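Local structure of DNA polymerase III beta subunit (Streptococcus pyogenes, 2AVT) at residues Leu141-Ile145 and Gln187-Thr191; Glu261-Asn267 and Ile317-Ser323. The protein probably serves as the sliding clamp of the replicative DNA polymerase, a ring of two subunits that encircles DNA and tethers the polymerase to it. All coordinates share one frame; numbering follows the deposited sequence.

Interaction 1. Residues Leu141-Ile145 and Gln187-Thr191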
loop_
_atom_site.group_PDB
_atom_site.type_symbol
_atom_site.label_atom_id
_atom_site.label_comp_id
_atom_site.label_asym_id
_atom_site.label_seq_id
_atom_site.Cartn_x
_atom_site.Cartn_y
_atom_site.Cartn_z
ATOM N N LEU A 141 16.779 -13.318 19.541
ATOM C CA LEU A 141 16.426 -12.889 20.895
ATOM C C LEU A 141 16.209 -11.377 20.907
ATOM O O LEU A 141 15.245 -10.879 21.485
ATOM C CB LEU A 141 17.532 -13.241 21.889
ATOM C CG LEU A 141 17.365 -12.593 23.273
ATOM C CD1 LEU A 141 16.039 -13.017 23.897
ATOM C CD2 LEU A 141 18.521 -12.999 24.170
ATOM N N LEU A 142 17.116 -10.655 20.263
ATOM C CA LEU A 142 17.035 -9.206 20.204
ATOM C C LEU A 142 15.747 -8.790 19.495
ATOM O O LEU A 142 15.037 -7.896 19.955
ATOM C CB LEU A 142 18.264 -8.662 19.474
ATOM C CG LEU A 142 18.742 -7.251 19.811
ATOM C CD1 LEU A 142 18.690 -7.009 21.316
ATOM C CD2 LEU A 142 20.158 -7.083 19.287
ATOM N N LYS A 143 15.433 -9.459 18.394
ATOM C CA LYS A 143 14.227 -9.142 17.639
ATOM C C LYS A 143 12.969 -9.413 18.447
ATOM O O LYS A 143 11.954 -8.735 18.272
ATOM C CB LYS A 143 14.164 -9.956 16.343
ATOM C CG LYS A 143 15.121 -9.507 15.257
ATOM C CD LYS A 143 14.699 -10.120 13.920
ATOM C CE LYS A 143 15.643 -9.734 12.798
ATOM N NZ LYS A 143 15.109 -10.151 11.461
ATOM N N SER A 144 13.032 -10.421 19.313
ATOM C CA SER A 144 11.896 -10.783 20.153
ATOM C C SER A 144 11.632 -9.699 21.182
ATOM O O SER A 144 10.483 -9.348 21.440
ATOM C CB SER A 144 12.163 -12.104 20.872
ATOM O OG SER A 144 11.093 -12.402 21.745
ATOM N N ILE A 145 12.706 -9.182 21.771
ATOM C CA ILE A 145 12.631 -8.117 22.774
ATOM C C ILE A 145 12.030 -6.853 22.150
ATOM O O ILE A 145 11.188 -6.179 22.751
ATOM C CB ILE A 145 14.044 -7.779 23.320
ATOM C CG1 ILE A 145 14.586 -8.960 24.137
ATOM C CG2 ILE A 145 13.996 -6.508 24.144
ATOM C CD1 ILE A 145 16.066 -8.839 24.512
ATOM N N GLN A 187 7.549 -4.825 29.680
ATOM C CA GLN A 187 8.863 -5.159 30.237
ATOM C C GLN A 187 9.335 -6.597 29.983
ATOM O O GLN A 187 8.572 -7.557 30.108
ATOM C CB GLN A 187 8.859 -4.915 31.743
ATOM C CG GLN A 187 10.147 -5.317 32.443
ATOM C CD GLN A 187 9.961 -5.464 33.942
ATOM O OE1 GLN A 187 9.350 -6.430 34.419
ATOM N NE2 GLN A 187 10.467 -4.502 34.688
ATOM N N ARG A 188 10.615 -6.726 29.652
ATOM C CA ARG A 188 11.218 -8.026 29.394
ATOM C C ARG A 188 12.476 -8.162 30.249
ATOM O O ARG A 188 13.377 -7.328 30.177
ATOM C CB ARG A 188 11.581 -8.163 27.908
ATOM C CG ARG A 188 12.178 -9.518 27.511
ATOM C CD ARG A 188 11.158 -10.658 27.632
ATOM N NE ARG A 188 11.759 -11.971 27.379
ATOM C CZ ARG A 188 12.154 -12.405 26.185
ATOM N NH1 ARG A 188 12.011 -11.639 25.111
ATOM N NH2 ARG A 188 12.709 -13.604 26.066
ATOM N N LEU A 189 12.526 -9.211 31.063
ATOM C CA LEU A 189 13.685 -9.458 31.915
ATOM C C LEU A 189 14.379 -10.721 31.442
ATOM O O LEU A 189 13.734 -11.710 31.109
ATOM C CB LEU A 189 13.269 -9.642 33.374
ATOM C CG LEU A 189 12.469 -8.536 34.055
ATOM C CD1 LEU A 189 12.314 -8.901 35.528
ATOM C CD2 LEU A 189 13.173 -7.195 33.913
ATOM N N ILE A 190 15.698 -10.678 31.410
ATOM C CA ILE A 190 16.480 -11.822 30.983
ATOM C C ILE A 190 17.727 -11.860 31.842
ATOM O O ILE A 190 18.218 -10.815 32.266
ATOM C CB ILE A 190 16.887 -11.684 29.493
ATOM C CG1 ILE A 190 15.655 -11.842 28.602
ATOM C CG2 ILE A 190 17.935 -12.714 29.135
ATOM C CD1 ILE A 190 15.949 -11.708 27.120
ATOM N N THR A 191 18.212 -13.063 32.133
ATOM C CA THR A 191 19.438 -13.215 32.910
ATOM C C THR A 191 20.450 -13.748 31.916
ATOM O O THR A 191 20.230 -14.794 31.307
ATOM C CB THR A 191 19.307 -14.248 34.064
ATOM O OG1 THR A 191 18.131 -13.981 34.836
ATOM C CG2 THR A 191 20.521 -14.156 34.983
#

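Interaction 2. Residues Glu261-Asn267 and Ile317-Ser323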
loop_
_atom_site.group_PDB
_atom_site.type_symbol
_atom_site.label_atom_id
_atom_site.label_comp_id
_atom_site.label_asym_id
_atom_site.label_seq_id
_atom_site.Cartn_x
_atom_site.Cartn_y
_atom_site.Cartn_z
ATOM N N GLU A 261 -6.052 -9.555 42.817
ATOM C CA GLU A 261 -7.262 -10.105 43.414
ATOM C C GLU A 261 -8.039 -10.969 42.441
ATOM O O GLU A 261 -8.889 -11.767 42.844
ATOM C CB GLU A 261 -8.166 -8.967 43.890
ATOM C CG GLU A 261 -7.545 -8.087 44.958
ATOM C CD GLU A 261 -7.463 -8.781 46.298
ATOM O OE1 GLU A 261 -8.527 -9.146 46.843
ATOM O OE2 GLU A 261 -6.334 -8.962 46.806
ATOM N N THR A 262 -7.749 -10.799 41.156
ATOM C CA THR A 262 -8.437 -11.549 40.121
ATOM C C THR A 262 -7.477 -11.993 39.027
ATOM O O THR A 262 -6.517 -11.294 38.706
ATOM C CB THR A 262 -9.553 -10.695 39.481
ATOM O OG1 THR A 262 -10.422 -10.199 40.508
ATOM C CG2 THR A 262 -10.365 -11.525 38.503
ATOM N N GLU A 263 -7.743 -13.165 38.467
ATOM C CA GLU A 263 -6.928 -13.712 37.395
ATOM C C GLU A 263 -7.824 -14.419 36.403
ATOM O O GLU A 263 -8.728 -15.156 36.792
ATOM C CB GLU A 263 -5.911 -14.732 37.919
ATOM C CG GLU A 263 -5.206 -15.493 36.786
ATOM C CD GLU A 263 -4.413 -16.699 37.265
ATOM O OE1 GLU A 263 -3.489 -16.522 38.089
ATOM O OE2 GLU A 263 -4.716 -17.824 36.812
ATOM N N VAL A 264 -7.572 -14.190 35.120
ATOM C CA VAL A 264 -8.342 -14.843 34.072
ATOM C C VAL A 264 -7.383 -15.234 32.960
ATOM O O VAL A 264 -6.439 -14.508 32.660
ATOM C CB VAL A 264 -9.418 -13.917 33.476
ATOM C CG1 VAL A 264 -10.305 -14.714 32.519
ATOM C CG2 VAL A 264 -10.247 -13.288 34.584
ATOM N N VAL A 265 -7.620 -16.394 32.360
ATOM C CA VAL A 265 -6.777 -16.869 31.274
ATOM C C VAL A 265 -7.643 -16.972 30.028
ATOM O O VAL A 265 -8.670 -17.650 30.037
ATOM C CB VAL A 265 -6.168 -18.260 31.587
ATOM C CG1 VAL A 265 -5.280 -18.707 30.439
ATOM C CG2 VAL A 265 -5.361 -18.199 32.881
ATOM N N PHE A 266 -7.233 -16.284 28.965
ATOM C CA PHE A 266 -7.985 -16.304 27.713
ATOM C C PHE A 266 -7.137 -16.827 26.572
ATOM O O PHE A 266 -5.911 -16.879 26.652
ATOM C CB PHE A 266 -8.419 -14.898 27.274
ATOM C CG PHE A 266 -9.164 -14.107 28.308
ATOM C CD1 PHE A 266 -8.487 -13.399 29.284
ATOM C CD2 PHE A 266 -10.539 -13.981 28.231
ATOM C CE1 PHE A 266 -9.168 -12.575 30.157
ATOM C CE2 PHE A 266 -11.221 -13.161 29.099
ATOM C CZ PHE A 266 -10.535 -12.455 30.060
ATOM N N ASN A 267 -7.809 -17.197 25.494
ATOM C CA ASN A 267 -7.124 -17.628 24.291
ATOM C C ASN A 267 -6.660 -16.275 23.734
ATOM O O ASN A 267 -7.482 -15.388 23.482
ATOM C CB ASN A 267 -8.113 -18.286 23.335
ATOM C CG ASN A 267 -7.504 -18.592 21.991
ATOM O OD1 ASN A 267 -7.335 -19.752 21.624
ATOM N ND2 ASN A 267 -7.164 -17.547 21.244
ATOM N N ILE A 317 -13.456 -18.046 28.021
ATOM C CA ILE A 317 -12.229 -18.038 28.810
ATOM C C ILE A 317 -11.632 -19.427 29.016
ATOM O O ILE A 317 -12.280 -20.444 28.759
ATOM C CB ILE A 317 -12.450 -17.422 30.202
ATOM C CG1 ILE A 317 -13.041 -18.471 31.144
ATOM C CG2 ILE A 317 -13.391 -16.232 30.099
ATOM C CD1 ILE A 317 -12.960 -18.081 32.599
ATOM N N VAL A 318 -10.390 -19.451 29.489
ATOM C CA VAL A 318 -9.685 -20.699 29.747
ATOM C C VAL A 318 -9.867 -21.092 31.210
ATOM O O VAL A 318 -10.154 -22.245 31.521
ATOM C CB VAL A 318 -8.182 -20.554 29.438
ATOM C CG1 VAL A 318 -7.471 -21.878 29.658
ATOM C CG2 VAL A 318 -7.997 -20.088 28.009
ATOM N N SER A 319 -9.707 -20.123 32.104
ATOM C CA SER A 319 -9.862 -20.368 33.530
ATOM C C SER A 319 -9.896 -19.039 34.271
ATOM O O SER A 319 -9.352 -18.037 33.798
ATOM C CB SER A 319 -8.701 -21.216 34.059
ATOM O OG SER A 319 -7.503 -20.461 34.112
ATOM N N GLN A 320 -10.536 -19.027 35.433
ATOM C CA GLN A 320 -10.619 -17.807 36.217
ATOM C C GLN A 320 -10.494 -18.122 37.700
ATOM O O GLN A 320 -10.595 -19.279 38.114
ATOM C CB GLN A 320 -11.942 -17.087 35.945
ATOM C CG GLN A 320 -13.180 -17.834 36.416
ATOM C CD GLN A 320 -14.468 -17.146 35.999
ATOM O OE1 GLN A 320 -14.703 -15.986 36.335
ATOM N NE2 GLN A 320 -15.308 -17.862 35.261
ATOM N N SER A 321 -10.260 -17.080 38.492
ATOM C CA SER A 321 -10.121 -17.218 39.932
ATOM C C SER A 321 -10.079 -15.828 40.547
ATOM O O SER A 321 -9.687 -14.858 39.895
ATOM C CB SER A 321 -8.836 -17.976 40.278
ATOM O OG SER A 321 -7.692 -17.254 39.864
ATOM N N GLY A 322 -10.483 -15.735 41.807
ATOM C CA GLY A 322 -10.485 -14.447 42.470
ATOM C C GLY A 322 -11.880 -13.858 42.518
ATOM O O GLY A 322 -12.854 -14.517 42.153
ATOM N N SER A 323 -11.969 -12.607 42.954
ATOM C CA SER A 323 -13.246 -11.918 43.077
ATOM C C SER A 323 -13.768 -11.322 41.776
ATOM O O SER A 323 -13.024 -11.133 40.808
ATOM C CB SER A 323 -13.128 -10.807 44.120
ATOM O OG SER A 323 -12.108 -9.892 43.761
#

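Interaction 1. Residues Leu141-Ile145 and Gln187-Thr191
Arg188 NH1 is the polar atom around which this contact gathers. Ser144 OG lies 3.6 Å from Arg188 NH1, too far for a hydrogen bond. Ile145 CG1 stands 3.8 Å from the same NH1. The charge itself is answered from outside the two segments: Glu148, one turn further along the helix, makes a salt bridge to NH1, and Glu366 adds a long, weak ion pair. The Glu148 salt bridge probably fixes where the head of the arginine lies.

The arginine leaves its strand toward the helix, with CG anti to the backbone N (chi1 -178°). A bend at chi2 (67°) then turns the chain, and it crosses the Ile145 side chain at about a right angle. Arg188 NH2 comes 4.0 Å from Leu141 CD1. One face of the guanidinium carries the methyl Ile190 CD1, 3.9 Å above the plane and offset toward the rim.

That methyl is also the centre of the apolar half. Ile190 CD1 meets Leu141 CD1 tip to tip at 3.5 Å, tighter than usual van der Waals contact. Ile145 CD1 reaches the same Ile190 CD1 at 3.9 Å, again end to end. Ile145 also packs on Phe175 and Ala177 of the adjoining strand 174-180.

The helix and strand axes are 10.7 Å apart and run 152° from parallel, close to antiparallel. In sliding clamps of this family the helices line the DNA-facing inside of the ring and the sheets form its outside, so this contact probably joins the two layers of the DNA clamp fold.

Interaction 2. Residues Glu261-Asn267 and Ile317-Ser323
Val265 N donates to Ser319 O at 2.8 Å, at the end of the antiparallel ladder, beside a bulge. Glu263 and Ser321 form the next hydrogen-bonded pair: Glu263 N to Ser321 O is 2.9 Å, and Ser321 N to Glu263 O is 3.0 Å. Between them, Val264 and Gln320 are a non-hydrogen-bonded pair.

Val318 and Ser319 both face Val265, a classic beta bulge. Val265 O accepts from Val318 N, in a bond modelled doubtfully short, and weakly from Ser319 N. At the other end, with chi1 at -54°, Thr262 OG1 lies anti to its carbonyl carbon, from where it donates to Ser323 O at 2.8 Å.

Side chains pack on both faces. Val265 CG1 touches Val318 CB at 3.6 Å. On the other face, Val264 CG1 sits over one face of the Phe266 ring, offset toward its rim. Ile317 CG2 approaches Phe266 CE2 obliquely at 3.9 Å. Ile317 also rests on Ile299 of strand 298-305.

Strand 345-350 binds the other edge of 262-267, where Glu261 and Thr262 bulge opposite Phe350. Strand 319-322 is the outermost strand of this sheet within the chain, and helix 268-282 follows Asn267, its N-cap residue.

Overall arrangement
The two contacts come in series along the chain: interaction 1 closes in the central domain before interaction 2 opens in the C-terminal domain. Their centres are 26 Å apart, and their nearest atoms about 17 Å, so they do not touch. Both reach the same antiparallel sheet. Strand 184-191 of interaction 1 is followed across it by 367-372, 357-361 and 345-350, then by 262-267 and 319-322 of interaction 2. This sheet therefore runs on from one domain into the next. Interaction 1 joins a helix to it, and interaction 2 adds its last strand. In sliding clamps such sheets form the outside of the ring, so this one probably carries that layer across the domain boundary.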